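Local coordinates for protein alpha-L-rhamnosidase (Aspergillus terreus, PDB 6GSZ) that probably hydrolyses terminal non-reducing alpha-L-rhamnose residues from alpha-L-rhamnosides, at residues H356-E361 against S758-A763. Sequence-based numbering, arbitrary orientation.
Sequences HTEVME and SFNHYA. With BGC (beta-D-glucopyranose), chain B.
Glu358 and Val359 meet Phe759 and Asn760 in a buried interdomain contact, where a break in strand 351-361 of the concanavalin-like domain touches the loop ahead of helix 768-775 in the six-hairpin glycosidase domain. Glu358 reaches across with its chain extended beyond CG (chi2 -169°), and its OE1 accepts the backbone N-H of Phe759 at 2.9 Å, on the syn side of the carboxylate and 25° out of its plane. The same OE1 lies at the edge of the Phe759 ring, 3.5 Å from CD2. OE2 takes a hydrogen from a water 2.8 Å away, which in turn accepts from Asn760 ND2, the amide's OD1 being hydrogen-bonded to Ser449; Asn335 and Gln463 also bond OE2, so this buried carboxylate is gripped at both oxygens and is probably ionised. Val359 supplies the apolar half: its CG1 sits over the middle of one face of the Phe759 ring, 3.7 Å from the centroid, a CH-pi contact, while CG2, on the same side but displaced from the centre, lies 3.8 Å from Phe759 CE2. The glycosidase domain is an (alpha/alpha)6 barrel, as in other GH78 rhamnosidases, and this loop carries on into its sugar pocket. Ser758 OG forms an ST turn by accepting from Asn760 N and, in the imidazole plane at its edge, hydrogen-bonds His761 ND1 at 2.8 Å, which should help set the ring's rotation. On the far edge of that ring, His761 NE2 donates to O1 of the bound beta-D-glucopyranose at 2.9 Å and, weakly, to O2; Asp460, Asp473 and Trp527 hold the sugar as well.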
loop_
_atom_site.group_PDB
_atom_site.type_symbol
_atom_site.label_atom_id
_atom_site.label_comp_id
_atom_site.label_asym_id
_atom_site.label_seq_id
_atom_site.Cartn_x
_atom_site.Cartn_y
_atom_site.Cartn_z
ATOM N N HIS A 356 15.593 -17.147 -5.616
ATOM C CA HIS A 356 14.130 -16.998 -5.463
ATOM C C HIS A 356 13.476 -16.609 -6.794
ATOM O O HIS A 356 13.914 -15.664 -7.432
ATOM C CB HIS A 356 13.850 -15.903 -4.414
ATOM C CG HIS A 356 14.495 -16.099 -3.073
ATOM N ND1 HIS A 356 15.848 -15.897 -2.875
ATOM C CD2 HIS A 356 13.988 -16.457 -1.865
ATOM C CE1 HIS A 356 16.123 -16.089 -1.593
ATOM N NE2 HIS A 356 15.025 -16.468 -0.950
ATOM N N THR A 357 12.404 -17.326 -7.191
ATOM C CA THR A 357 11.690 -17.004 -8.444
ATOM C C THR A 357 10.172 -17.096 -8.238
ATOM O O THR A 357 9.684 -17.763 -7.343
ATOM C CB THR A 357 12.127 -17.894 -9.616
ATOM O OG1 THR A 357 11.620 -19.214 -9.427
ATOM C CG2 THR A 357 13.632 -17.933 -9.769
ATOM N N GLU A 358 9.444 -16.437 -9.143
ATOM C CA GLU A 358 7.965 -16.451 -9.109
ATOM C C GLU A 358 7.401 -17.743 -9.691
ATOM O O GLU A 358 6.349 -18.239 -9.250
ATOM C CB GLU A 358 7.430 -15.261 -9.897
ATOM C CG GLU A 358 7.706 -13.964 -9.212
ATOM C CD GLU A 358 6.930 -12.835 -9.874
ATOM O OE1 GLU A 358 7.147 -12.583 -11.094
ATOM O OE2 GLU A 358 6.086 -12.248 -9.183
ATOM N N VAL A 359 8.082 -18.255 -10.716
ATOM C CA VAL A 359 7.576 -19.357 -11.536
ATOM C C VAL A 359 8.736 -20.271 -11.910
ATOM O O VAL A 359 9.921 -19.927 -11.764
ATOM C CB VAL A 359 6.883 -18.858 -12.814
ATOM C CG1 VAL A 359 5.661 -18.010 -12.484
ATOM C CG2 VAL A 359 7.842 -18.127 -13.734
ATOM N N MET A 360 8.344 -21.440 -12.412
ATOM C CA MET A 360 9.215 -22.363 -13.061
ATOM C C MET A 360 9.034 -22.200 -14.578
ATOM O O MET A 360 7.952 -21.815 -15.065
ATOM C CB MET A 360 8.851 -23.804 -12.689
ATOM C CG MET A 360 8.813 -24.113 -11.226
ATOM S SD MET A 360 10.475 -24.115 -10.531
ATOM C CE MET A 360 11.164 -25.638 -11.196
ATOM N N GLU A 361 10.075 -22.531 -15.325
ATOM C CA GLU A 361 9.988 -22.588 -16.769
ATOM C C GLU A 361 10.990 -23.625 -17.282
ATOM O O GLU A 361 12.145 -23.629 -16.880
ATOM C CB GLU A 361 10.298 -21.215 -17.374
ATOM C CG GLU A 361 9.964 -21.134 -18.849
ATOM C CD GLU A 361 10.389 -19.901 -19.632
ATOM O OE1 GLU A 361 11.363 -19.181 -19.208
ATOM O OE2 GLU A 361 9.707 -19.641 -20.693
ATOM N N SER A 758 6.165 -9.622 -15.338
ATOM C CA SER A 758 6.054 -9.864 -13.918
ATOM C C SER A 758 4.801 -10.707 -13.639
ATOM O O SER A 758 3.748 -10.552 -14.300
ATOM C CB SER A 758 6.020 -8.545 -13.169
ATOM O OG SER A 758 5.161 -8.575 -12.049
ATOM N N PHE A 759 4.868 -11.536 -12.590
ATOM C CA PHE A 759 3.739 -12.320 -12.126
ATOM C C PHE A 759 3.136 -11.728 -10.836
ATOM O O PHE A 759 2.427 -12.449 -10.109
ATOM C CB PHE A 759 4.112 -13.801 -11.938
ATOM C CG PHE A 759 4.454 -14.454 -13.243
ATOM C CD1 PHE A 759 3.452 -15.036 -13.988
ATOM C CD2 PHE A 759 5.749 -14.452 -13.752
ATOM C CE1 PHE A 759 3.742 -15.622 -15.212
ATOM C CE2 PHE A 759 6.029 -15.041 -14.970
ATOM C CZ PHE A 759 5.029 -15.621 -15.698
ATOM N N ASN A 760 3.378 -10.444 -10.548
ATOM C CA ASN A 760 2.850 -9.875 -9.314
ATOM C C ASN A 760 2.724 -8.353 -9.428
ATOM O O ASN A 760 3.492 -7.601 -8.837
ATOM C CB ASN A 760 3.715 -10.260 -8.121
ATOM C CG ASN A 760 3.000 -10.176 -6.798
ATOM O OD1 ASN A 760 1.871 -9.659 -6.729
ATOM N ND2 ASN A 760 3.609 -10.658 -5.724
ATOM N N HIS A 761 1.713 -7.927 -10.189
ATOM C CA HIS A 761 1.319 -6.513 -10.386
ATOM C C HIS A 761 -0.159 -6.393 -10.035
ATOM O O HIS A 761 -0.912 -7.232 -10.519
ATOM C CB HIS A 761 1.459 -6.130 -11.872
ATOM C CG HIS A 761 2.708 -5.475 -12.334
ATOM N ND1 HIS A 761 3.923 -6.138 -12.374
ATOM C CD2 HIS A 761 2.910 -4.246 -12.871
ATOM C CE1 HIS A 761 4.828 -5.317 -12.875
ATOM N NE2 HIS A 761 4.240 -4.122 -13.181
ATOM N N TYR A 762 -0.555 -5.410 -9.214
ATOM C CA TYR A 762 -1.994 -5.256 -8.884
ATOM C C TYR A 762 -2.858 -4.624 -9.959
ATOM O O TYR A 762 -4.094 -4.683 -9.803
ATOM C CB TYR A 762 -2.178 -4.540 -7.536
ATOM C CG TYR A 762 -1.467 -3.232 -7.294
ATOM C CD1 TYR A 762 -1.510 -2.188 -8.186
ATOM C CD2 TYR A 762 -0.709 -3.051 -6.147
ATOM C CE1 TYR A 762 -0.899 -0.974 -7.927
ATOM C CE2 TYR A 762 -0.068 -1.849 -5.879
ATOM C CZ TYR A 762 -0.098 -0.826 -6.810
ATOM O OH TYR A 762 0.536 0.356 -6.527
ATOM N N ALA A 763 -2.328 -4.062 -11.048
ATOM C CA ALA A 763 -3.195 -3.335 -11.991
ATOM C C ALA A 763 -4.372 -4.172 -12.460
ATOM O O ALA A 763 -5.476 -3.651 -12.450
ATOM C CB ALA A 763 -2.385 -2.828 -13.183
HETATM C C2 BGC B . 4.475 -0.224 -14.508
HETATM C C3 BGC B . 3.881 0.665 -15.564
HETATM C C4 BGC B . 4.842 1.410 -16.464
HETATM C C5 BGC B . 5.774 0.398 -16.924
HETATM C C6 BGC B . 6.709 1.128 -17.869
HETATM C C1 BGC B . 5.554 -1.099 -15.122
HETATM O O1 BGC B . 6.000 -2.014 -14.141
HETATM O O2 BGC B . 3.567 -1.242 -14.157
HETATM O O3 BGC B . 3.272 1.662 -14.934
HETATM O O4 BGC B . 4.276 2.150 -17.571
HETATM O O5 BGC B . 6.492 -0.327 -15.873
HETATM O O6 BGC B . 7.750 0.223 -18.251
HETATM O O HOH W 1 6.253 -11.972 -6.390
#